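Local atomic coordinates of uncharacterized protein (Bacteroides eggerthii, PDB entry 4FTD), a protein that is of unknown function but, as a six-bladed beta-propeller joined to an immunoglobulin-like domain, may take part in carbohydrate metabolism. Residues Asp127-Ser131 / Asp132-Asn136; Ala141-Gly145 / Glu146-Val150; His163-Val167 / Ser168-Arg172; Val344-Asn348 / Glu349-Leu353. One frame throughout, in Å; residues are numbered along the deposited sequence. Where two conformers were deposited one is given.

Contact 1: residues Asp127-Ser131 / Asp132-Asn136; sequences DNIYS and DFATN
Y130 and D132 stand side by side and point the same way at the start of a short 3-10 turn, Y130 just before it, in the connection between strands 120-125 and 138-143 of the beta-propeller. The tyrosine ring and the carboxylate are turned steeply against each other, their planes 77° apart, and the nearest approach is from Y130 CE2 to D132 OD2 at 3.4 Å. Both polar ends find partners beyond the turn: Y130 OH is hydrogen-bonded to H163, while D132 reaches N158 through OD1 and H160 through OD2. Y130 has CG anti to its own N (chi1 -173°), which swings the ring past the start of the turn and lays CD2 against F133 CD2 at 3.9 Å. The two side chains slant across one another. F133 in turn rests on A141 and V150, so the turn is seated on the hairpin that follows it. With an alanine in place of Y130, H163 would probably lose its hydroxyl partner and F133 CD2 would face a gap where the ring had been. On another side of the turn I129 stretches out fully; its CD1 makes an apolar contact with A134 CB at 4.1 Å and also lies against the carbonyl O of F133, 3.5 Å away. The backbone closes with a weak bond from F133 N to Y130 O, 2.9 Å long but bent to 128°. The next bond is straighter: A134 N meets S131 O at 3.0 Å, approaching from above the carbonyl plane.

Contact 2: residues Ala141-Gly145 / Glu146-Val150; sequences ASYDG and EHVLV
D144 turns its CG in between its own N and carbonyl carbon (chi1 66°), and this brings OD1 over the backbone of E146 and H147 at the tight end of the hairpin formed by strands 138-143 and 147-152, the first two strands of a propeller blade. OD1 takes two N-H groups at once: H147 N at 2.9 Å, almost straight at 176° and nearly in line with the carboxylate C-O bond, and E146 N at 2.9 Å from above the carboxylate plane. Two bonds to one oxygen fix the rotation of the carboxylate and pin the turn, in which G145 adopts backbone angles where a side chain would press on the carbonyl before it. The other oxygen, OD2, accepts from a water that also donates to E146 OE1 and lies in plane at the edge of the H147 ring, beside ND1.

Away from the turn the strands run antiparallel. A141 faces V150 and Y143 faces V148 in non-hydrogen-bonded pairs, all four side chains on one face; V148 CG2 touches the edge of the Y143 ring at CD2, 4.0 Å away. One side of that ring is closed by the turn itself, with G145 N 3.4 Å above the ring centre, and F432 of strand 426-435 meets it with its plane almost parallel. S142 OG, on the other face, bonds to D415 and to L197 N. The hydrogen-bonded pair S142-L149 is tied by L149 N to S142 O at 2.8 Å and by S142 N to L149 O at 3.0 Å, the latter on a lone pair.

Contact 3: residues His163-Val167 / Ser168-Arg172; sequences HLLKV and SDLKR
K166 and D169 cross obliquely where strand 163-166 gives way to helix 167-171, with K166 as the N-cap residue. Along the lysine from its root, CB lies 3.8 Å from D169 OD2, and CG and CD then pass S168 OG, CD coming to 3.6 Å from it. Bends at chi3 and chi4 (-51° and -58°) curl the chain back toward the aspartate, leaving CE 3.8 Å from D169 OD2. NZ stops 4.5 Å from that oxygen, too far for a salt bridge, though the opposite charges probably still attract. OD2 is instead satisfied by a water, which donates to it and accepts from K166 N, tying the aspartate to the end of the strand. In the conformer of R172 given, one of two, NH2 makes a salt bridge to D169 OD1 at 2.7 Å; OD1 lies in the guanidinium plane, while the nitrogen stands above the carboxylate plane. A leucine in place of D169 would probably strip the water of its acceptor and deprive R172 of one carboxylate partner, although E174 also binds it.

Beneath the polar rim the first helical turn is closed by L170 N to K166 O at 3.1 Å and K171 N to V167 O at 2.9 Å. V167 CG1 rests on K171 CE at 3.6 Å. L170 crosses L165 at about a right angle, its CD1 against L165 CB. L165 packs on Y130, while L170 touches V148 of strand 147-152 and F124 of strand 120-125, so the short helix packs against strands of two sheets.

Contact 4: residues Val344-Asn348 / Glu349-Leu353; sequences VVTFN and EERYL
V344 and R351 lie side by side on one face of a tight two-residue beta hairpin, strands 342-347 and 350-357, closed by a type I' turn from F347 to E350. The arginine has CG anti to its N (chi1 177°), and this runs its methylene stem along the valine: V344 CG1 fits against the length from CG to CD, 3.6 Å from R351 CG. The chain bends at chi3, about the CG-CD bond, to carry the guanidinium to the carbonyls of L375 and G378. On the same face V344 CG2 reaches L353 CD1 at 4.3 Å, so one valine fills the space beside two side chains of the partner strand.

The opposite face is made of V345, F347, E350 and Y352. Here the Y352 ring leans back along the hairpin, with V345 CB against its CB and F347 CB near its CE2, the latter 4.2 Å off and oblique to the ring. L429 of strand 426-435 packs on V345, F347 and Y352. At its tip Y352 OH donates a very short bond to E350 OE1, 2.5 Å, while itself bonding A114 N. N348 CB lies over one face of the F347 ring, 3.8 Å above its plane and toward the rim. Both turn residues, N348 and E349, take positive phi, as the I' turn requires, and a water bridges N348 OD1 and E349 OE2. Four backbone bonds lace the strands; the straightest, Y352 N to V345 O, measures 2.8 Å at 174°.

Overall arrangement
Contacts 1, 2, 3 and 4 follow in that order along the chain. The first three form one cluster: contacts 2 and 3, with centres 9 Å apart, share the antiparallel sheet of strands 138-143, 147-152, 163-166 and 178-179, where V150 N probably bonds H163 O and L165 N probably bonds V148 O. Contact 1, about 16 Å from each by centres, packs its turn against both. Contact 4 belongs to another sheet, that of strands 342-347 and 350-357; its nearest atoms are about 10 Å from contact 2 and 19 Å from contact 1. Together they sample two separate antiparallel sheets of the propeller and a connection leading into one of them.

Contact 1: residues Asp127-Ser131 / Asp132-Asn136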
# COMPACT_ATOMS: atom_id res chain seq x y z
N ASP A 127 -12.63 18.07 3.06
CA ASP A 127 -13.04 19.01 4.10
C ASP A 127 -12.02 19.24 5.20
O ASP A 127 -12.14 20.23 5.90
CB ASP A 127 -14.35 18.57 4.79
CG ASP A 127 -15.60 18.99 4.03
OD1 ASP A 127 -15.49 19.49 2.88
OD2 ASP A 127 -16.70 18.83 4.59
N ASN A 128 -11.07 18.35 5.40
CA ASN A 128 -10.06 18.59 6.42
C ASN A 128 -8.66 18.86 5.82
O ASN A 128 -7.65 18.56 6.47
CB ASN A 128 -10.04 17.42 7.41
CG ASN A 128 -9.30 17.76 8.71
OD1 ASN A 128 -9.47 18.85 9.28
ND2 ASN A 128 -8.46 16.84 9.18
N ILE A 129 -8.61 19.40 4.59
CA ILE A 129 -7.36 19.64 3.84
C ILE A 129 -6.29 20.33 4.70
O ILE A 129 -6.56 21.35 5.29
CB ILE A 129 -7.62 20.46 2.54
CG1 ILE A 129 -6.34 20.54 1.68
CG2 ILE A 129 -8.23 21.84 2.85
CD1 ILE A 129 -6.52 21.20 0.33
N TYR A 130 -5.09 19.75 4.82
CA TYR A 130 -3.99 20.37 5.55
C TYR A 130 -3.73 21.76 4.92
O TYR A 130 -3.57 21.87 3.71
CB TYR A 130 -2.73 19.49 5.53
CG TYR A 130 -1.67 20.04 6.42
CD1 TYR A 130 -1.81 19.99 7.79
CD2 TYR A 130 -0.52 20.66 5.89
CE1 TYR A 130 -0.85 20.54 8.62
CE2 TYR A 130 0.42 21.25 6.73
CZ TYR A 130 0.27 21.15 8.08
OH TYR A 130 1.20 21.70 8.89
N SER A 131 -3.72 22.82 5.74
CA SER A 131 -3.81 24.21 5.22
C SER A 131 -2.69 24.56 4.23
O SER A 131 -2.94 25.18 3.21
CB SER A 131 -3.83 25.25 6.38
OG SER A 131 -2.62 25.10 7.12
N ASP A 132 -1.47 24.10 4.50
CA ASP A 132 -0.34 24.33 3.53
C ASP A 132 -0.52 23.68 2.18
O ASP A 132 -0.06 24.20 1.17
CB ASP A 132 0.99 23.96 4.14
CG ASP A 132 1.31 24.83 5.33
OD1 ASP A 132 1.00 26.03 5.35
OD2 ASP A 132 1.90 24.28 6.28
N PHE A 133 -1.27 22.59 2.17
CA PHE A 133 -1.66 21.94 0.93
C PHE A 133 -2.84 22.53 0.18
O PHE A 133 -3.27 21.95 -0.79
CB PHE A 133 -1.92 20.42 1.16
CG PHE A 133 -0.67 19.63 1.17
CD1 PHE A 133 -0.01 19.43 0.00
CD2 PHE A 133 -0.19 19.07 2.34
CE1 PHE A 133 1.15 18.72 -0.04
CE2 PHE A 133 0.98 18.35 2.33
CZ PHE A 133 1.65 18.17 1.13
N ALA A 134 -3.36 23.66 0.62
CA ALA A 134 -4.42 24.32 -0.09
C ALA A 134 -3.87 25.20 -1.18
O ALA A 134 -4.63 25.70 -1.94
CB ALA A 134 -5.29 25.12 0.86
N THR A 135 -2.55 25.40 -1.29
CA THR A 135 -1.97 26.23 -2.39
C THR A 135 -0.92 25.47 -3.10
O THR A 135 -0.48 24.45 -2.62
CB THR A 135 -1.36 27.57 -1.89
OG1 THR A 135 -0.04 27.39 -1.40
CG2 THR A 135 -2.25 28.21 -0.81
N ASN A 136 -0.48 25.97 -4.24
CA ASN A 136 0.60 25.30 -4.94
C ASN A 136 1.99 25.66 -4.39
O ASN A 136 2.99 25.38 -5.01
CB ASN A 136 0.47 25.49 -6.43
CG ASN A 136 0.71 26.89 -6.87
OD1 ASN A 136 1.07 27.77 -6.08
ND2 ASN A 136 0.55 27.11 -8.16

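Contact 2: residues Ala141-Gly145 / Glu146-Val150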
# COMPACT_ATOMS: atom_id res chain seq x y z
N ALA A 141 4.74 15.99 0.20
CA ALA A 141 4.69 15.48 1.55
C ALA A 141 5.16 14.03 1.52
O ALA A 141 5.07 13.35 0.50
CB ALA A 141 3.25 15.63 2.15
N SER A 142 5.74 13.57 2.63
CA SER A 142 6.24 12.23 2.75
C SER A 142 5.94 11.72 4.19
O SER A 142 5.62 12.50 5.06
CB SER A 142 7.75 12.21 2.45
OG SER A 142 8.32 10.91 2.55
N TYR A 143 5.96 10.41 4.37
CA TYR A 143 5.54 9.75 5.62
C TYR A 143 6.38 8.53 5.87
O TYR A 143 6.74 7.85 4.95
CB TYR A 143 4.08 9.37 5.49
CG TYR A 143 3.54 8.27 6.41
CD1 TYR A 143 3.54 6.93 6.00
CD2 TYR A 143 2.93 8.57 7.61
CE1 TYR A 143 3.02 5.93 6.79
CE2 TYR A 143 2.36 7.56 8.40
CZ TYR A 143 2.42 6.25 7.97
OH TYR A 143 1.92 5.25 8.70
N ASP A 144 6.72 8.26 7.12
CA ASP A 144 7.47 7.07 7.47
C ASP A 144 6.90 6.33 8.69
O ASP A 144 7.58 5.52 9.25
CB ASP A 144 8.93 7.43 7.72
CG ASP A 144 9.12 8.32 8.94
OD1 ASP A 144 8.14 8.68 9.63
OD2 ASP A 144 10.27 8.69 9.17
N GLY A 145 5.69 6.68 9.14
CA GLY A 145 5.09 6.04 10.31
C GLY A 145 5.23 6.86 11.58
O GLY A 145 4.38 6.79 12.44
N GLU A 146 6.31 7.63 11.68
CA GLU A 146 6.59 8.43 12.86
C GLU A 146 6.22 9.89 12.58
O GLU A 146 5.64 10.54 13.43
CB GLU A 146 8.06 8.29 13.24
CG GLU A 146 8.42 9.03 14.52
CD GLU A 146 9.89 8.95 14.90
OE1 GLU A 146 10.75 8.62 14.03
OE2 GLU A 146 10.19 9.24 16.08
N HIS A 147 6.59 10.41 11.40
CA HIS A 147 6.22 11.76 11.01
C HIS A 147 5.63 11.82 9.60
O HIS A 147 5.87 10.96 8.79
CB HIS A 147 7.45 12.68 10.96
CG HIS A 147 8.15 12.83 12.27
ND1 HIS A 147 9.28 12.12 12.59
CD2 HIS A 147 7.88 13.62 13.34
CE1 HIS A 147 9.69 12.48 13.80
NE2 HIS A 147 8.85 13.38 14.27
N VAL A 148 4.97 12.93 9.35
CA VAL A 148 4.65 13.42 8.00
C VAL A 148 5.55 14.67 7.78
O VAL A 148 5.61 15.54 8.62
CB VAL A 148 3.19 13.80 7.86
CG1 VAL A 148 2.90 14.57 6.54
CG2 VAL A 148 2.35 12.52 7.97
N LEU A 149 6.28 14.69 6.68
CA LEU A 149 7.07 15.83 6.23
C LEU A 149 6.21 16.61 5.24
O LEU A 149 5.64 16.01 4.32
CB LEU A 149 8.35 15.35 5.54
CG LEU A 149 9.15 16.35 4.66
CD1 LEU A 149 9.72 17.46 5.55
CD2 LEU A 149 10.23 15.62 3.82
N VAL A 150 6.08 17.93 5.45
CA VAL A 150 5.35 18.82 4.57
C VAL A 150 6.35 19.82 4.02
O VAL A 150 7.01 20.51 4.79
CB VAL A 150 4.23 19.56 5.31
CG1 VAL A 150 3.53 20.46 4.29
CG2 VAL A 150 3.30 18.54 5.96
O HOH W 1 10.84 10.30 11.28

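Contact 3: residues His163-Val167 / Ser168-Arg172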
# COMPACT_ATOMS: atom_id res chain seq x y z
N HIS A 163 8.41 21.37 7.37
CA HIS A 163 8.20 20.93 8.69
C HIS A 163 7.70 19.50 8.78
O HIS A 163 7.28 18.93 7.81
CB HIS A 163 7.21 21.86 9.41
CG HIS A 163 5.88 21.99 8.73
ND1 HIS A 163 5.71 22.78 7.60
CD2 HIS A 163 4.65 21.47 9.03
CE1 HIS A 163 4.42 22.76 7.26
NE2 HIS A 163 3.76 21.94 8.09
N LEU A 164 7.85 18.95 9.97
CA LEU A 164 7.35 17.63 10.34
C LEU A 164 6.12 17.77 11.24
O LEU A 164 5.95 18.76 11.95
CB LEU A 164 8.44 16.84 11.05
CG LEU A 164 9.76 16.62 10.32
CD1 LEU A 164 10.77 15.95 11.25
CD2 LEU A 164 9.57 15.80 9.07
N LEU A 165 5.26 16.77 11.17
CA LEU A 165 4.10 16.62 12.01
C LEU A 165 4.24 15.21 12.59
O LEU A 165 4.40 14.24 11.87
CB LEU A 165 2.86 16.74 11.14
CG LEU A 165 2.59 18.03 10.35
CD1 LEU A 165 1.47 17.83 9.34
CD2 LEU A 165 2.19 19.16 11.32
N LYS A 166 4.22 15.10 13.89
CA LYS A 166 4.32 13.81 14.54
C LYS A 166 3.00 13.05 14.28
O LYS A 166 1.90 13.59 14.50
CB LYS A 166 4.58 14.02 16.03
CG LYS A 166 5.64 13.12 16.64
CD LYS A 166 5.67 13.15 18.17
CE LYS A 166 5.71 14.53 18.80
NZ LYS A 166 6.88 15.35 18.38
N VAL A 167 3.09 11.85 13.76
CA VAL A 167 1.91 11.02 13.48
C VAL A 167 1.05 10.78 14.74
O VAL A 167 -0.18 10.87 14.67
CB VAL A 167 2.28 9.71 12.78
CG1 VAL A 167 1.05 8.80 12.70
CG2 VAL A 167 2.84 10.04 11.39
N SER A 168 1.67 10.56 15.89
CA SER A 168 0.88 10.39 17.15
C SER A 168 0.02 11.64 17.44
O SER A 168 -1.11 11.51 17.91
CB SER A 168 1.77 10.04 18.33
OG SER A 168 2.75 11.01 18.48
N ASP A 169 0.54 12.83 17.15
CA ASP A 169 -0.26 14.07 17.26
C ASP A 169 -1.40 14.13 16.25
O ASP A 169 -2.53 14.41 16.62
CB ASP A 169 0.60 15.31 17.10
CG ASP A 169 1.51 15.56 18.28
OD1 ASP A 169 1.27 15.01 19.37
OD2 ASP A 169 2.49 16.33 18.12
N LEU A 170 -1.10 13.87 14.99
CA LEU A 170 -2.14 13.85 13.95
C LEU A 170 -3.28 12.83 14.21
O LEU A 170 -4.42 13.09 13.86
CB LEU A 170 -1.54 13.53 12.60
CG LEU A 170 -0.57 14.54 11.99
CD1 LEU A 170 0.09 13.93 10.76
CD2 LEU A 170 -1.19 15.88 11.65
N LYS A 171 -2.96 11.67 14.78
CA LYS A 171 -3.99 10.68 15.11
C LYS A 171 -4.98 11.23 16.14
O LYS A 171 -6.10 10.80 16.17
CB LYS A 171 -3.40 9.36 15.59
CG LYS A 171 -2.69 8.55 14.51
CD LYS A 171 -2.05 7.27 15.10
CE LYS A 171 -1.38 6.46 13.99
NZ LYS A 171 -0.61 5.25 14.41
N ARG A 172 -4.53 12.16 16.98
CA ARG A 172 -5.38 12.81 17.96
C ARG A 172 -5.97 14.12 17.39
O ARG A 172 -6.57 14.89 18.10
CB ARG A 172 -4.58 13.08 19.24
CG ARG A 172 -4.00 11.82 19.87
CD ARG A 172 -3.13 12.10 21.09
NE ARG A 172 -2.05 13.04 20.78
CZ ARG A 172 -1.96 14.25 21.31
NH1 ARG A 172 -2.86 14.64 22.18
NH2 ARG A 172 -0.96 15.05 20.97
O HOH W 2 3.29 17.19 15.56

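Contact 4: residues Val344-Asn348 / Glu349-Leu353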
# COMPACT_ATOMS: atom_id res chain seq x y z
N VAL A 344 5.67 -0.75 -4.78
CA VAL A 344 5.29 -2.15 -4.52
C VAL A 344 5.47 -2.44 -3.03
O VAL A 344 6.53 -2.24 -2.50
CB VAL A 344 6.11 -3.13 -5.36
CG1 VAL A 344 5.77 -4.59 -4.98
CG2 VAL A 344 5.89 -2.85 -6.84
N VAL A 345 4.39 -2.91 -2.38
CA VAL A 345 4.34 -3.22 -0.96
C VAL A 345 4.10 -4.71 -0.77
O VAL A 345 3.12 -5.22 -1.31
CB VAL A 345 3.12 -2.49 -0.31
CG1 VAL A 345 3.05 -2.76 1.18
CG2 VAL A 345 3.21 -1.01 -0.56
N THR A 346 4.98 -5.40 -0.03
CA THR A 346 4.77 -6.79 0.34
C THR A 346 4.31 -6.83 1.79
O THR A 346 4.97 -6.28 2.66
CB THR A 346 6.03 -7.66 0.18
OG1 THR A 346 6.43 -7.62 -1.19
CG2 THR A 346 5.74 -9.14 0.60
N PHE A 347 3.19 -7.49 2.05
CA PHE A 347 2.57 -7.50 3.36
C PHE A 347 1.79 -8.78 3.62
O PHE A 347 0.86 -9.10 2.87
CB PHE A 347 1.63 -6.30 3.50
CG PHE A 347 0.94 -6.21 4.83
CD1 PHE A 347 1.62 -5.72 5.94
CD2 PHE A 347 -0.39 -6.61 4.98
CE1 PHE A 347 0.99 -5.64 7.18
CE2 PHE A 347 -1.02 -6.55 6.23
CZ PHE A 347 -0.33 -6.05 7.33
N ASN A 348 2.18 -9.50 4.69
CA ASN A 348 1.51 -10.73 5.13
C ASN A 348 1.23 -11.67 3.95
O ASN A 348 0.09 -12.15 3.73
CB ASN A 348 0.22 -10.35 5.90
CG ASN A 348 -0.39 -11.52 6.67
OD1 ASN A 348 0.32 -12.39 7.16
ND2 ASN A 348 -1.73 -11.53 6.78
N GLU A 349 2.30 -11.90 3.18
CA GLU A 349 2.31 -12.83 2.04
C GLU A 349 1.49 -12.40 0.82
O GLU A 349 1.30 -13.18 -0.10
CB GLU A 349 1.96 -14.24 2.48
CG GLU A 349 2.88 -14.70 3.61
CD GLU A 349 2.54 -16.07 4.12
OE1 GLU A 349 2.44 -16.99 3.28
OE2 GLU A 349 2.38 -16.22 5.35
N GLU A 350 1.09 -11.14 0.77
CA GLU A 350 0.49 -10.57 -0.44
C GLU A 350 1.35 -9.43 -0.95
O GLU A 350 2.22 -8.97 -0.24
CB GLU A 350 -0.95 -10.14 -0.19
CG GLU A 350 -1.89 -11.34 -0.08
CD GLU A 350 -3.35 -11.00 -0.30
OE1 GLU A 350 -3.79 -9.84 -0.12
OE2 GLU A 350 -4.07 -11.93 -0.66
N ARG A 351 1.10 -9.01 -2.18
CA ARG A 351 1.89 -7.97 -2.85
C ARG A 351 0.91 -6.99 -3.49
O ARG A 351 0.04 -7.39 -4.25
CB ARG A 351 2.86 -8.58 -3.89
CG ARG A 351 3.67 -7.55 -4.70
CD ARG A 351 4.72 -8.20 -5.60
NE ARG A 351 4.06 -9.20 -6.37
CZ ARG A 351 4.55 -10.38 -6.74
NH1 ARG A 351 5.81 -10.69 -6.52
NH2 ARG A 351 3.75 -11.24 -7.38
N TYR A 352 1.06 -5.71 -3.15
CA TYR A 352 0.21 -4.64 -3.62
C TYR A 352 0.99 -3.56 -4.37
O TYR A 352 2.20 -3.40 -4.15
CB TYR A 352 -0.49 -3.98 -2.42
CG TYR A 352 -1.18 -4.94 -1.50
CD1 TYR A 352 -2.17 -5.78 -1.98
CD2 TYR A 352 -0.83 -5.03 -0.15
CE1 TYR A 352 -2.79 -6.72 -1.15
CE2 TYR A 352 -1.46 -5.96 0.69
CZ TYR A 352 -2.44 -6.79 0.18
OH TYR A 352 -3.08 -7.72 0.99
N LEU A 353 0.29 -2.85 -5.25
CA LEU A 353 0.79 -1.64 -5.88
C LEU A 353 0.02 -0.48 -5.26
O LEU A 353 -1.21 -0.46 -5.30
CB LEU A 353 0.58 -1.64 -7.40
CG LEU A 353 1.14 -0.41 -8.15
CD1 LEU A 353 2.65 -0.34 -7.98
CD2 LEU A 353 0.75 -0.40 -9.62
O HOH W 3 0.26 -15.10 7.60